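Local coordinates for protein glycoside transferase (Listeria monocytogenes, PDB 6R2M) that is probably an extracellular glycoside hydrolase acting on exopolysaccharide, with transferase activity a less certain possibility, at residues D187-E192 against Y248-K253; N208-M213 against T262-F267. All coordinates share one frame; numbering follows the deposited sequence.

Contact 1 of 2, residues D187-E192 against Y248-K253; sequences DPFFTE and YQRETK
Phe189 reaches out from the loop 187-192 and inserts its ring beside the end of strand 247-249 and the turn that follows it. Its CG lies beside the backbone N and anti to the carbonyl carbon (chi1 -53°), which places the ring beside Tyr248 and Arg250. The far tip, Phe189 CZ, rests 3.8 Å from Tyr248 CB, so the tyrosine is met at the root of its side chain while its phenol extends past the phenylalanine, its OH hydrogen-bonded to Glu237, the two side chains crossing at about a right angle. Along one flank Phe189 CD2 packs 3.7 Å from Arg250 CG. Here the methylenes of the arginine do the touching: the chain bends at chi3 (-39°), and the guanidinium plane stands 79° from that of the phenyl ring. The charged end turns instead to the carbonyl of Asp203, which NH1 hydrogen-bonds, and makes a cation-pi contact with Tyr201. A cis peptide bond precedes Pro188, whose CG sits over one face of the Phe189 ring, offset toward the rim, 3.9 Å above its plane. The same Pro188 CG touches Lys253 CD at 3.5 Å; the lysine chain, bent at chi3, crosses the proline obliquely and contributes aliphatic carbon to this more exposed margin. No hydrogen bond joins the segments; the close contacts are between carbon atoms. Phe233 of helix 228-241 meets both Phe189 and Tyr248 edge-to-face, Val207 of the antiparallel partner strand 206-208 touches Phe189, Tyr248 and Arg250, and the contact thus fastens the loop before strand 193-195 onto the two-stranded sheet.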
loop_
_atom_site.group_PDB
_atom_site.type_symbol
_atom_site.label_atom_id
_atom_site.label_comp_id
_atom_site.label_asym_id
_atom_site.label_seq_id
_atom_site.Cartn_x
_atom_site.Cartn_y
_atom_site.Cartn_z
ATOM N N ASP A 187 -21.543 1.630 5.486
ATOM C CA ASP A 187 -22.901 1.186 5.825
ATOM C C ASP A 187 -23.262 -0.206 5.303
ATOM O O ASP A 187 -24.289 -0.368 4.624
ATOM C CB ASP A 187 -23.915 2.210 5.309
ATOM C CG ASP A 187 -25.282 2.067 5.964
ATOM O OD1 ASP A 187 -25.350 1.591 7.117
ATOM O OD2 ASP A 187 -26.291 2.418 5.309
ATOM N N PRO A 188 -22.488 -1.250 5.633
ATOM C CA PRO A 188 -21.312 -1.257 6.513
ATOM C C PRO A 188 -19.993 -1.073 5.757
ATOM O O PRO A 188 -18.942 -1.079 6.395
ATOM C CB PRO A 188 -21.384 -2.645 7.156
ATOM C CG PRO A 188 -21.913 -3.494 6.036
ATOM C CD PRO A 188 -22.855 -2.619 5.224
ATOM N N PHE A 189 -20.052 -0.913 4.435
ATOM C CA PHE A 189 -18.865 -0.714 3.619
ATOM C C PHE A 189 -18.708 0.750 3.248
ATOM O O PHE A 189 -19.688 1.479 3.089
ATOM C CB PHE A 189 -18.932 -1.557 2.348
ATOM C CG PHE A 189 -19.197 -3.005 2.609
ATOM C CD1 PHE A 189 -18.207 -3.816 3.161
ATOM C CD2 PHE A 189 -20.431 -3.563 2.291
ATOM C CE1 PHE A 189 -18.449 -5.164 3.403
ATOM C CE2 PHE A 189 -20.674 -4.914 2.528
ATOM C CZ PHE A 189 -19.676 -5.708 3.083
ATOM N N PHE A 190 -17.454 1.163 3.098
ATOM C CA PHE A 190 -17.151 2.533 2.707
ATOM C C PHE A 190 -17.496 2.757 1.241
ATOM O O PHE A 190 -17.246 1.891 0.393
ATOM C CB PHE A 190 -15.666 2.829 2.887
ATOM C CG PHE A 190 -15.210 2.869 4.309
ATOM C CD1 PHE A 190 -15.315 4.029 5.052
ATOM C CD2 PHE A 190 -14.609 1.750 4.894
ATOM C CE1 PHE A 190 -14.860 4.072 6.357
ATOM C CE2 PHE A 190 -14.160 1.789 6.206
ATOM C CZ PHE A 190 -14.279 2.943 6.932
ATOM N N THR A 191 -18.035 3.943 0.943
ATOM C CA THR A 191 -18.042 4.442 -0.428
ATOM C C THR A 191 -16.611 4.749 -0.830
ATOM O O THR A 191 -15.965 5.596 -0.204
ATOM C CB THR A 191 -18.870 5.717 -0.536
ATOM O OG1 THR A 191 -18.467 6.608 0.506
ATOM C CG2 THR A 191 -20.347 5.427 -0.422
ATOM N N GLU A 192 -16.116 4.085 -1.866
ATOM C CA GLU A 192 -14.689 4.151 -2.148
ATOM C C GLU A 192 -14.274 5.388 -2.923
ATOM O O GLU A 192 -13.083 5.720 -2.923
ATOM C CB GLU A 192 -14.248 2.925 -2.949
ATOM C CG GLU A 192 -14.491 1.610 -2.227
ATOM C CD GLU A 192 -15.783 0.926 -2.652
ATOM O OE1 GLU A 192 -16.728 1.624 -3.078
ATOM O OE2 GLU A 192 -15.848 -0.324 -2.570
ATOM N N TYR A 248 -17.115 -8.946 -1.072
ATOM C CA TYR A 248 -18.492 -9.099 -0.629
ATOM C C TYR A 248 -19.470 -8.408 -1.573
ATOM O O TYR A 248 -19.141 -7.429 -2.254
ATOM C CB TYR A 248 -18.701 -8.531 0.785
ATOM C CG TYR A 248 -18.071 -9.329 1.894
ATOM C CD1 TYR A 248 -16.716 -9.190 2.194
ATOM C CD2 TYR A 248 -18.829 -10.203 2.657
ATOM C CE1 TYR A 248 -16.133 -9.913 3.211
ATOM C CE2 TYR A 248 -18.252 -10.941 3.678
ATOM C CZ TYR A 248 -16.903 -10.786 3.949
ATOM O OH TYR A 248 -16.313 -11.500 4.962
ATOM N N GLN A 249 -20.688 -8.936 -1.603
ATOM C CA GLN A 249 -21.791 -8.298 -2.299
ATOM C C GLN A 249 -22.443 -7.279 -1.367
ATOM O O GLN A 249 -22.800 -7.602 -0.230
ATOM C CB GLN A 249 -22.794 -9.358 -2.753
ATOM C CG GLN A 249 -22.205 -10.362 -3.724
ATOM C CD GLN A 249 -22.010 -9.784 -5.113
ATOM O OE1 GLN A 249 -22.952 -9.263 -5.713
ATOM N NE2 GLN A 249 -20.791 -9.875 -5.632
ATOM N N ARG A 250 -22.578 -6.037 -1.837
ATOM C CA ARG A 250 -23.054 -4.987 -0.942
ATOM C C ARG A 250 -24.522 -5.148 -0.585
ATOM O O ARG A 250 -24.925 -4.804 0.531
ATOM C CB ARG A 250 -22.837 -3.620 -1.567
ATOM C CG ARG A 250 -21.518 -3.035 -1.218
ATOM C CD ARG A 250 -21.595 -1.536 -1.226
ATOM N NE ARG A 250 -22.413 -1.020 -2.320
ATOM C CZ ARG A 250 -22.037 -0.988 -3.594
ATOM N NH1 ARG A 250 -20.846 -1.449 -3.953
ATOM N NH2 ARG A 250 -22.851 -0.480 -4.513
ATOM N N GLU A 251 -25.330 -5.653 -1.514
ATOM C CA GLU A 251 -26.769 -5.714 -1.288
ATOM C C GLU A 251 -27.121 -6.736 -0.214
ATOM O O GLU A 251 -28.005 -6.494 0.616
ATOM C CB GLU A 251 -27.478 -6.032 -2.603
ATOM C CG GLU A 251 -27.029 -5.150 -3.778
ATOM C CD GLU A 251 -25.942 -5.781 -4.654
ATOM O OE1 GLU A 251 -26.197 -5.959 -5.865
ATOM O OE2 GLU A 251 -24.829 -6.081 -4.153
ATOM N N THR A 252 -26.426 -7.873 -0.199
ATOM C CA THR A 252 -26.724 -8.965 0.717
ATOM C C THR A 252 -25.768 -9.040 1.894
ATOM O O THR A 252 -26.082 -9.710 2.885
ATOM C CB THR A 252 -26.668 -10.305 -0.026
ATOM O OG1 THR A 252 -25.343 -10.485 -0.542
ATOM C CG2 THR A 252 -27.644 -10.317 -1.183
ATOM N N LYS A 253 -24.606 -8.390 1.790
ATOM C CA LYS A 253 -23.490 -8.520 2.726
ATOM C C LYS A 253 -22.931 -9.943 2.759
ATOM O O LYS A 253 -22.219 -10.317 3.697
ATOM C CB LYS A 253 -23.875 -8.058 4.135
ATOM C CG LYS A 253 -24.400 -6.634 4.182
ATOM C CD LYS A 253 -24.273 -6.050 5.582
ATOM C CE LYS A 253 -25.444 -6.422 6.475
ATOM N NZ LYS A 253 -25.400 -5.641 7.745
#

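Contact 2 of 2, residues N208-M213 against T262-F267; sequences NMIDQM and TAVYAF
Val264 holds CG1 anti to its backbone N (chi1 166°) and CG2 beside it, and this rotation directs CG2 at the first turn of helix 209-223. Ile210 has CG1 beside its own N (chi1 -65°) with CD1 extended, so its two branches diverge toward different partners on helix 262-274. The methyl Val264 CG2 lies 3.5 Å from Ile210 N, close against the backbone, and also packs on Met209 CB at 3.7 Å. Ile210 CG1 crosses the valine obliquely, while the tip of its long branch, Ile210 CD1, meets Ala263 CB at 3.9 Å. The short branch, Ile210 CG2, comes in the plane of the Phe267 ring and touches its edge at CE2, 3.9 Å away. One turn further along, Met213 CB and Phe267 CB approach to 3.8 Å, and the methionine, bent at chi2 and chi3, curls its CE methyl back toward the Phe267 carbonyl. The axes of 209-213 and 262-267 run nearly parallel, 18° apart and 8.9 Å at closest approach, so successive turns face each other. At the start of helix 209-223, Asn208 is the N-cap: its OD1 accepts from Ile210 N in the carbonyl plane, at 2.9 Å. That amide is therefore satisfied beside the valine methyl, and no hydrogen bond crosses this buried interface, which is built from aliphatic branches, a methionine and one aromatic edge.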
loop_
_atom_site.group_PDB
_atom_site.type_symbol
_atom_site.label_atom_id
_atom_site.label_comp_id
_atom_site.label_asym_id
_atom_site.label_seq_id
_atom_site.Cartn_x
_atom_site.Cartn_y
_atom_site.Cartn_z
ATOM N N ASN A 208 -14.257 -4.738 -2.743
ATOM C CA ASN A 208 -12.988 -5.443 -2.599
ATOM C C ASN A 208 -12.422 -5.120 -1.217
ATOM O O ASN A 208 -12.184 -3.950 -0.904
ATOM C CB ASN A 208 -12.034 -5.001 -3.709
ATOM C CG ASN A 208 -10.751 -5.789 -3.728
ATOM O OD1 ASN A 208 -10.143 -6.033 -2.691
ATOM N ND2 ASN A 208 -10.323 -6.188 -4.917
ATOM N N MET A 209 -12.223 -6.147 -0.385
ATOM C CA MET A 209 -11.852 -5.883 1.003
ATOM C C MET A 209 -10.416 -5.383 1.158
ATOM O O MET A 209 -10.093 -4.829 2.214
ATOM C CB MET A 209 -12.086 -7.134 1.855
ATOM C CG MET A 209 -13.575 -7.447 2.053
ATOM S SD MET A 209 -14.468 -6.146 2.947
ATOM C CE MET A 209 -13.913 -6.486 4.607
ATOM N N ILE A 210 -9.545 -5.571 0.160
ATOM C CA ILE A 210 -8.257 -4.875 0.196
ATOM C C ILE A 210 -8.489 -3.372 0.236
ATOM O O ILE A 210 -7.935 -2.656 1.079
ATOM C CB ILE A 210 -7.384 -5.249 -1.016
ATOM C CG1 ILE A 210 -7.015 -6.723 -0.969
ATOM C CG2 ILE A 210 -6.134 -4.354 -1.051
ATOM C CD1 ILE A 210 -6.178 -7.154 -2.182
ATOM N N ASP A 211 -9.305 -2.871 -0.687
ATOM C CA ASP A 211 -9.565 -1.435 -0.726
ATOM C C ASP A 211 -10.312 -0.980 0.523
ATOM O O ASP A 211 -9.977 0.062 1.107
ATOM C CB ASP A 211 -10.333 -1.087 -1.992
ATOM C CG ASP A 211 -9.630 -1.593 -3.247
ATOM O OD1 ASP A 211 -8.386 -1.669 -3.218
ATOM O OD2 ASP A 211 -10.315 -1.905 -4.234
ATOM N N GLN A 212 -11.283 -1.776 0.982
ATOM C CA GLN A 212 -12.005 -1.421 2.198
ATOM C C GLN A 212 -11.067 -1.340 3.400
ATOM O O GLN A 212 -11.199 -0.430 4.223
ATOM C CB GLN A 212 -13.128 -2.418 2.459
ATOM C CG GLN A 212 -14.260 -2.388 1.418
ATOM C CD GLN A 212 -15.161 -1.168 1.576
ATOM O OE1 GLN A 212 -15.478 -0.786 2.695
ATOM N NE2 GLN A 212 -15.575 -0.563 0.460
ATOM N N MET A 213 -10.115 -2.281 3.527
ATOM C CA MET A 213 -9.215 -2.233 4.678
ATOM C C MET A 213 -8.314 -1.010 4.606
ATOM O O MET A 213 -8.028 -0.379 5.629
ATOM C CB MET A 213 -8.350 -3.501 4.758
ATOM C CG MET A 213 -9.074 -4.756 5.236
ATOM S SD MET A 213 -10.030 -4.546 6.746
ATOM C CE MET A 213 -8.803 -3.806 7.838
ATOM N N THR A 262 -4.757 -12.902 1.077
ATOM C CA THR A 262 -3.590 -12.707 1.932
ATOM C C THR A 262 -3.453 -11.246 2.350
ATOM O O THR A 262 -3.255 -10.944 3.534
ATOM C CB THR A 262 -2.342 -13.190 1.203
ATOM O OG1 THR A 262 -2.452 -14.597 0.977
ATOM C CG2 THR A 262 -1.104 -12.923 2.037
ATOM N N ALA A 263 -3.563 -10.320 1.388
ATOM C CA ALA A 263 -3.410 -8.908 1.722
ATOM C C ALA A 263 -4.469 -8.445 2.719
ATOM O O ALA A 263 -4.170 -7.653 3.620
ATOM C CB ALA A 263 -3.443 -8.053 0.455
ATOM N N VAL A 264 -5.700 -8.952 2.593
ATOM C CA VAL A 264 -6.758 -8.592 3.536
ATOM C C VAL A 264 -6.382 -8.996 4.950
ATOM O O VAL A 264 -6.566 -8.229 5.898
ATOM C CB VAL A 264 -8.094 -9.217 3.107
ATOM C CG1 VAL A 264 -9.094 -9.127 4.264
ATOM C CG2 VAL A 264 -8.622 -8.465 1.903
ATOM N N TYR A 265 -5.822 -10.196 5.123
ATOM C CA TYR A 265 -5.425 -10.574 6.479
ATOM C C TYR A 265 -4.214 -9.787 6.964
ATOM O O TYR A 265 -4.117 -9.492 8.165
ATOM C CB TYR A 265 -5.153 -12.072 6.551
ATOM C CG TYR A 265 -6.429 -12.888 6.525
ATOM C CD1 TYR A 265 -7.517 -12.523 7.313
ATOM C CD2 TYR A 265 -6.539 -14.025 5.731
ATOM C CE1 TYR A 265 -8.700 -13.258 7.295
ATOM C CE2 TYR A 265 -7.720 -14.785 5.716
ATOM C CZ TYR A 265 -8.792 -14.387 6.506
ATOM O OH TYR A 265 -9.954 -15.131 6.497
ATOM N N ALA A 266 -3.286 -9.430 6.069
ATOM C CA ALA A 266 -2.175 -8.583 6.494
ATOM C C ALA A 266 -2.681 -7.226 6.970
ATOM O O ALA A 266 -2.286 -6.739 8.042
ATOM C CB ALA A 266 -1.171 -8.412 5.353
ATOM N N PHE A 267 -3.611 -6.628 6.224
ATOM C CA PHE A 267 -4.116 -5.315 6.614
ATOM C C PHE A 267 -5.042 -5.399 7.822
ATOM O O PHE A 267 -5.045 -4.476 8.635
ATOM C CB PHE A 267 -4.823 -4.653 5.440
ATOM C CG PHE A 267 -3.910 -4.352 4.288
ATOM C CD1 PHE A 267 -2.546 -4.232 4.478
ATOM C CD2 PHE A 267 -4.419 -4.216 3.013
ATOM C CE1 PHE A 267 -1.703 -3.972 3.409
ATOM C CE2 PHE A 267 -3.599 -3.947 1.943
ATOM C CZ PHE A 267 -2.221 -3.826 2.138
#

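How the contacts relate
Contact 1 and contact 2 lie about 14 Å apart between centres, on the same side of the chain's centre, and meet directly through Gln212. Its OE1 probably accepts a hydrogen bond from Phe190 N at 2.8 Å, and its NE2 makes a weak one to Glu192 OE2, tying the loop 187-192 to helix 209-223. A second junction is apolar, with Tyr248 CD1 packing on Met209 CG at 3.6 Å. The segments alternate along the chain, and strand 247-249 is followed by helix 262-274, so the second segment of contact 1 leads into that of contact 2. Contact 1 is partly buried and contact 2 buried, their centres about 21 Å and 10 Å respectively from the centre of the chain.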